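PDB 6L1O: aminotransferase from Bacillus subtilis, which transfers amino groups with the help of pyridoxal 5'-phosphate and belongs to the bac operon pathway that makes the dipeptide antibiotic bacilysin. Local coordinates for residues Glu233-Phe237 with Ser238-Asn242; Phe172-Tyr175 with Pro176-Pro179; His290-Ser293 with Leu294-Ile297. All coordinates share one frame; numbering follows the deposited sequence.

Contact 1. Residues Glu233-Phe237 with Ser238-Asn242; sequences ELYSF and SKTFN. With PLP (pyridoxal-5'-phosphate), chain E.
From Phe237 O the backbone closes a single helical turn by accepting the amide of Phe241 (N to O 3.2 Å), just after the strand through Glu233-Ser236 gives way to a short, weakly bonded helix. Ser236 is the N-cap of that turn. A chi1 of 180° swings OG over beside its own carbonyl carbon, where it accepts from Ser238 N at 3.0 Å, a nearly straight bond of 164°. The same oxygen donates to PLP O2P, 2.6 Å away, while Ser238 OG donates to O3P at 2.7 Å; one serine therefore caps the helix and binds phosphate, and Ser238 takes a second phosphate oxygen. This is consistent with the phosphate-binding turn next to the cofactor lysine in aminotransferases of this family, and Arg247 adds a charged grip. Lys239 sends its bent chain to the cofactor, where NZ is modelled 2.2 Å from PLP C4A; whether that marks an unmodelled link, a reaction state or a clash remains doubtful. On the other side of the turn Tyr235 and Thr240 cross at about a right angle, OH and OG1 2.8 Å apart. Phe237 and Phe241 meet rim to rim, CD1 to CD2 at 3.6 Å, with planes 29° apart, and Thr240 CG2 sits over the centre of the Phe241 ring. The two phenyl rings pack on helix 274-285 and Tyr235 on helix 73-87, while strand 231-236 runs in the large mixed sheet between strands 202-206 and 249-253.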
# COMPACT_ATOMS: atom_id res chain seq x y z
N GLU B 233 9.70 15.75 3.82
CA GLU B 233 8.40 16.19 4.33
C GLU B 233 7.33 15.29 3.69
O GLU B 233 7.39 15.02 2.50
CB GLU B 233 8.19 17.64 3.99
CG GLU B 233 6.85 18.22 4.41
CD GLU B 233 6.92 19.74 4.44
OE1 GLU B 233 7.12 20.32 5.54
OE2 GLU B 233 6.80 20.31 3.34
N LEU B 234 6.41 14.82 4.52
CA LEU B 234 5.31 14.00 4.12
C LEU B 234 4.07 14.89 3.96
O LEU B 234 3.64 15.53 4.93
CB LEU B 234 5.05 12.90 5.15
CG LEU B 234 3.94 11.88 4.83
CD1 LEU B 234 4.27 11.02 3.65
CD2 LEU B 234 3.65 11.00 6.01
N TYR B 235 3.52 14.89 2.77
CA TYR B 235 2.35 15.68 2.39
C TYR B 235 1.21 14.72 2.03
O TYR B 235 1.39 13.85 1.18
CB TYR B 235 2.65 16.61 1.21
CG TYR B 235 1.56 17.68 1.02
CD1 TYR B 235 1.66 18.93 1.65
CD2 TYR B 235 0.36 17.37 0.41
CE1 TYR B 235 0.65 19.88 1.53
CE2 TYR B 235 -0.66 18.30 0.32
CZ TYR B 235 -0.51 19.58 0.89
OH TYR B 235 -1.56 20.48 0.79
N SER B 236 0.05 14.88 2.66
CA SER B 236 -1.16 14.07 2.36
C SER B 236 -2.25 14.84 1.58
O SER B 236 -2.48 16.02 1.80
CB SER B 236 -1.74 13.54 3.66
OG SER B 236 -2.91 12.76 3.40
N PHE B 237 -2.98 14.12 0.73
CA PHE B 237 -4.12 14.70 0.07
C PHE B 237 -5.35 14.71 1.01
O PHE B 237 -6.30 15.40 0.73
CB PHE B 237 -4.42 13.94 -1.24
CG PHE B 237 -3.46 14.28 -2.36
CD1 PHE B 237 -3.75 15.22 -3.31
CD2 PHE B 237 -2.24 13.62 -2.41
CE1 PHE B 237 -2.81 15.56 -4.30
CE2 PHE B 237 -1.32 13.91 -3.40
CZ PHE B 237 -1.58 14.91 -4.32
N SER B 238 -5.28 13.98 2.12
CA SER B 238 -6.45 13.64 2.91
C SER B 238 -7.15 14.83 3.49
O SER B 238 -8.34 15.02 3.26
CB SER B 238 -6.11 12.62 4.02
OG SER B 238 -5.64 11.40 3.45
N LYS B 239 -6.38 15.70 4.15
CA LYS B 239 -6.98 16.85 4.83
C LYS B 239 -7.11 18.04 3.91
O LYS B 239 -8.08 18.74 3.95
CB LYS B 239 -6.16 17.21 6.07
CG LYS B 239 -5.95 16.06 7.06
CD LYS B 239 -7.20 15.20 7.23
CE LYS B 239 -7.04 14.10 8.21
NZ LYS B 239 -5.64 13.70 8.39
N THR B 240 -6.10 18.30 3.09
CA THR B 240 -6.09 19.48 2.26
C THR B 240 -7.26 19.50 1.29
O THR B 240 -7.88 20.53 1.08
CB THR B 240 -4.77 19.60 1.47
OG1 THR B 240 -3.69 19.74 2.40
CG2 THR B 240 -4.81 20.82 0.57
N PHE B 241 -7.57 18.35 0.74
CA PHE B 241 -8.52 18.27 -0.37
C PHE B 241 -9.74 17.47 -0.09
O PHE B 241 -10.50 17.12 -1.02
CB PHE B 241 -7.79 17.70 -1.59
CG PHE B 241 -6.66 18.56 -2.07
CD1 PHE B 241 -6.91 19.77 -2.67
CD2 PHE B 241 -5.33 18.13 -1.93
CE1 PHE B 241 -5.85 20.58 -3.10
CE2 PHE B 241 -4.30 18.89 -2.43
CZ PHE B 241 -4.57 20.13 -3.00
N ASN B 242 -10.00 17.15 1.19
CA ASN B 242 -11.08 16.22 1.54
C ASN B 242 -10.97 14.93 0.69
O ASN B 242 -11.94 14.46 0.03
CB ASN B 242 -12.45 16.88 1.29
CG ASN B 242 -12.71 18.09 2.11
OD1 ASN B 242 -12.20 18.23 3.19
ND2 ASN B 242 -13.53 19.00 1.58
N1 PLP E . -0.35 12.74 9.98
C2 PLP E . -1.21 13.21 10.91
C2A PLP E . -0.71 13.76 12.22
C3 PLP E . -2.63 13.08 10.72
O3 PLP E . -3.54 13.47 11.62
C4 PLP E . -3.05 12.56 9.47
C4A PLP E . -4.49 12.11 9.46
C5 PLP E . -2.07 12.09 8.50
C6 PLP E . -0.72 12.25 8.81
C5A PLP E . -2.44 11.60 7.14
O4P PLP E . -3.17 10.46 7.08
P PLP E . -3.41 9.72 5.64
O1P PLP E . -2.95 8.33 5.85
O2P PLP E . -2.73 10.47 4.52
O3P PLP E . -4.90 9.81 5.44
O HOH W 1 -3.80 16.75 3.96

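Contact 2. Residues Phe172-Tyr175 with Pro176-Pro179. With PLP (pyridoxal-5'-phosphate), chain E.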
# COMPACT_ATOMS: atom_id res chain seq x y z
N PHE B 172 10.56 12.40 14.28
CA PHE B 172 9.28 12.94 13.76
C PHE B 172 8.94 14.30 14.31
O PHE B 172 9.03 14.53 15.53
CB PHE B 172 8.12 11.98 14.10
CG PHE B 172 8.13 10.72 13.30
CD1 PHE B 172 7.99 10.76 11.92
CD2 PHE B 172 8.21 9.50 13.93
CE1 PHE B 172 8.00 9.58 11.16
CE2 PHE B 172 8.18 8.32 13.20
CZ PHE B 172 8.06 8.36 11.83
N LEU B 173 8.48 15.20 13.45
CA LEU B 173 7.88 16.42 13.87
C LEU B 173 6.57 16.61 13.05
O LEU B 173 6.48 16.16 11.94
CB LEU B 173 8.84 17.59 13.62
CG LEU B 173 10.19 17.55 14.34
CD1 LEU B 173 11.10 18.63 13.75
CD2 LEU B 173 9.99 17.73 15.81
N ASN B 174 5.61 17.32 13.62
CA ASN B 174 4.31 17.50 13.01
C ASN B 174 3.72 18.88 13.29
O ASN B 174 3.16 19.09 14.35
CB ASN B 174 3.39 16.39 13.54
CG ASN B 174 1.97 16.54 13.13
OD1 ASN B 174 1.08 16.35 13.93
ND2 ASN B 174 1.73 16.87 11.88
N TYR B 175 3.85 19.80 12.35
CA TYR B 175 3.27 21.16 12.47
C TYR B 175 2.66 21.63 11.16
O TYR B 175 3.28 21.50 10.11
CB TYR B 175 4.27 22.20 13.04
CG TYR B 175 4.81 21.75 14.40
CD1 TYR B 175 4.12 22.03 15.57
CD2 TYR B 175 5.95 20.98 14.50
CE1 TYR B 175 4.57 21.58 16.76
CE2 TYR B 175 6.39 20.51 15.71
CZ TYR B 175 5.70 20.80 16.84
OH TYR B 175 6.13 20.31 18.06
N PRO B 176 1.44 22.17 11.19
CA PRO B 176 0.50 22.35 12.32
C PRO B 176 0.19 21.07 12.97
O PRO B 176 0.08 20.06 12.30
CB PRO B 176 -0.75 22.99 11.64
CG PRO B 176 -0.21 23.60 10.42
CD PRO B 176 0.82 22.62 9.93
N ASN B 177 0.09 21.07 14.31
CA ASN B 177 0.19 19.84 15.13
C ASN B 177 -1.12 19.15 15.52
O ASN B 177 -2.09 19.78 15.91
CB ASN B 177 0.95 20.19 16.40
CG ASN B 177 1.17 19.03 17.32
OD1 ASN B 177 0.44 18.83 18.28
ND2 ASN B 177 2.13 18.22 17.00
N ASN B 178 -1.12 17.85 15.39
CA ASN B 178 -2.16 16.96 15.87
C ASN B 178 -1.56 16.32 17.12
O ASN B 178 -0.62 15.60 17.03
CB ASN B 178 -2.46 15.90 14.81
CG ASN B 178 -3.50 14.89 15.26
OD1 ASN B 178 -4.04 14.94 16.37
ND2 ASN B 178 -3.75 13.90 14.39
N PRO B 179 -2.14 16.58 18.30
CA PRO B 179 -3.46 17.12 18.54
C PRO B 179 -3.55 18.55 19.05
O PRO B 179 -4.63 18.95 19.36
CB PRO B 179 -3.95 16.17 19.63
CG PRO B 179 -2.75 16.09 20.50
CD PRO B 179 -1.59 15.99 19.55
N1 PLP E . -0.35 12.74 9.98
C2 PLP E . -1.21 13.21 10.91
C2A PLP E . -0.71 13.76 12.22
C3 PLP E . -2.63 13.08 10.72
O3 PLP E . -3.54 13.47 11.62
C4 PLP E . -3.05 12.56 9.47
C4A PLP E . -4.49 12.11 9.46
C5 PLP E . -2.07 12.09 8.50
C6 PLP E . -0.72 12.25 8.81
C5A PLP E . -2.44 11.60 7.14
O4P PLP E . -3.17 10.46 7.08
P PLP E . -3.41 9.72 5.64
O1P PLP E . -2.95 8.33 5.85
O2P PLP E . -2.73 10.47 4.52
O3P PLP E . -4.90 9.81 5.44
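Asn177 folds its amide back onto the carbonyl of Asn174, ND2 giving a proton to Asn174 O at 3.0 Å. The acceptor lies almost in the amide plane and the donor in the carbonyl plane, which, with the bond of OD1 to Thr180, sets the rotation of the Asn177 amide. Asn174 answers with its own side chain: CG anti to the backbone N (chi1 173°) carries OD1 across the turn to Asn178 N, 3.0 Å away and almost straight at 172°, although the donor stands above the carbonyl plane instead of on a lone pair. Its ND2 is bound to Asp206 O, which leaves OD1 for the loop. Both bonds end on Asn174, one on its backbone O and one on its OD1, and together they brace a loop containing cis peptides before Pro176 and Pro179. Tyr175 and Asn177 lie side by side and point the same way, ring and amide planes 31° apart, with Tyr175 CD1 3.8 Å from Asn177 CB.

The Asn178 side chain leads away from the turn into the cofactor pocket, where ND2 donates to PLP O3 at 2.8 Å; its OD1 is held by Arg367. Asn174 lines the pocket directly, its OD1 3.6 Å from PLP C2A, and by holding Asn178 N also positions a residue that binds O3. This Asn-Pro-Asn-Asn-Pro loop, with an asparagine on O3, is consistent with the cofactor pocket of this aminotransferase family. It leaves the C-terminal end of strand 168-174, which lies between strands 120-125 and 202-206, and leads on to helix 186-199, against which Leu173 and Tyr175 pack.

Contact 3. Residues His290-Ser293 with Leu294-Ile297; sequences HTES and LKRI
Between Thr291 and Lys295 the packing is closest along the backbone: Lys295 N reaches Thr291 O at 2.9 Å in a nearly straight bond of 174°. The same i to i+4 pattern repeats from Leu294 N to His290 O, from Arg296 N to Glu292 O and from Ile297 N to Ser293 O. Ser293 O also receives a weak second bond from Arg296 N, and Ile297 CG1 rests 3.5 Å from that carbonyl oxygen. Leu294 is the buried side chain and packs on Phe212 and Asn242.

The outer side is looser. Glu292 and Lys295 lie alongside each other, pointing the same way, yet OE2 and NZ are 4.0 Å apart, a long salt bridge; the firmer partner of the ammonium group is Glu213 O. Arg296, bent at chi3 (-73°), folds its guanidinium back along the helix, laying one face over Glu292 O and Ser293 CA, with NH2 3.7 Å from Ser293 CB. One buried flank beneath a charged outer surface is the hallmark of an amphipathic alpha-helix, here the first turns of helix 289-313.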
# COMPACT_ATOMS: atom_id res chain seq x y z
N HIS B 290 -10.23 27.25 -3.36
CA HIS B 290 -11.04 26.16 -2.82
C HIS B 290 -10.56 25.75 -1.40
O HIS B 290 -11.35 25.55 -0.50
CB HIS B 290 -10.99 24.91 -3.75
CG HIS B 290 -11.73 25.06 -5.03
ND1 HIS B 290 -13.11 25.00 -5.11
CD2 HIS B 290 -11.29 25.18 -6.30
CE1 HIS B 290 -13.48 25.12 -6.37
NE2 HIS B 290 -12.39 25.24 -7.10
N THR B 291 -9.24 25.65 -1.24
CA THR B 291 -8.63 25.26 0.01
C THR B 291 -8.74 26.43 1.01
O THR B 291 -8.99 26.20 2.15
CB THR B 291 -7.15 24.85 -0.20
OG1 THR B 291 -7.06 23.89 -1.27
CG2 THR B 291 -6.54 24.24 1.02
N GLU B 292 -8.60 27.68 0.55
CA GLU B 292 -8.77 28.82 1.44
C GLU B 292 -10.21 28.87 1.96
O GLU B 292 -10.44 29.16 3.15
CB GLU B 292 -8.40 30.14 0.76
CG GLU B 292 -6.94 30.30 0.35
CD GLU B 292 -6.07 30.64 1.55
OE1 GLU B 292 -6.28 31.71 2.15
OE2 GLU B 292 -5.20 29.83 1.94
N SER B 293 -11.17 28.59 1.09
CA SER B 293 -12.56 28.52 1.46
C SER B 293 -12.82 27.44 2.54
O SER B 293 -13.57 27.68 3.52
CB SER B 293 -13.42 28.23 0.25
OG SER B 293 -14.79 28.34 0.55
N LEU B 294 -12.18 26.28 2.40
CA LEU B 294 -12.24 25.24 3.34
C LEU B 294 -11.63 25.62 4.70
O LEU B 294 -12.22 25.35 5.74
CB LEU B 294 -11.56 23.97 2.79
CG LEU B 294 -11.58 22.76 3.66
CD1 LEU B 294 -12.99 22.33 4.06
CD2 LEU B 294 -10.83 21.64 2.94
N LYS B 295 -10.47 26.24 4.66
CA LYS B 295 -9.92 26.85 5.85
C LYS B 295 -10.88 27.83 6.60
O LYS B 295 -10.91 27.86 7.85
CB LYS B 295 -8.65 27.60 5.47
CG LYS B 295 -7.96 28.23 6.70
CD LYS B 295 -6.50 28.47 6.40
CE LYS B 295 -6.26 29.90 5.92
NZ LYS B 295 -4.81 30.18 5.90
N ARG B 296 -11.67 28.61 5.86
CA ARG B 296 -12.58 29.56 6.47
C ARG B 296 -13.76 28.84 7.10
O ARG B 296 -14.24 29.28 8.13
CB ARG B 296 -13.10 30.62 5.46
CG ARG B 296 -12.07 31.58 4.89
CD ARG B 296 -12.76 32.76 4.18
NE ARG B 296 -13.38 32.37 2.90
CZ ARG B 296 -12.72 32.27 1.75
NH1 ARG B 296 -11.43 32.63 1.69
NH2 ARG B 296 -13.33 31.92 0.65
N ILE B 297 -14.20 27.73 6.51
CA ILE B 297 -15.21 26.86 7.12
C ILE B 297 -14.74 26.36 8.49
O ILE B 297 -15.50 26.43 9.49
CB ILE B 297 -15.61 25.69 6.25
CG1 ILE B 297 -16.41 26.20 5.01
CG2 ILE B 297 -16.44 24.66 7.00
CD1 ILE B 297 -16.56 25.22 3.88

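Overall arrangement
The three contacts follow one another along the chain as contact 2, contact 1, contact 3. Contacts 1 and 2 belong to the same mixed seven-stranded sheet, at the ends of strands 231-236 and 168-174 with strand 202-206 between them; their centres are about 13 Å apart, their nearest atoms about 6 Å, and they meet through the cofactor, one at its phosphate and the other at its ring hydroxyl. Contact 3, on helix 289-313, lies about 14 Å from contact 1 and about 20 Å from contact 2, centre to centre, and touches contact 1 through Leu294 and Thr291. Turns at the C-terminal ends of two strands thus bind PLP, while the helix covers contact 1 from outside.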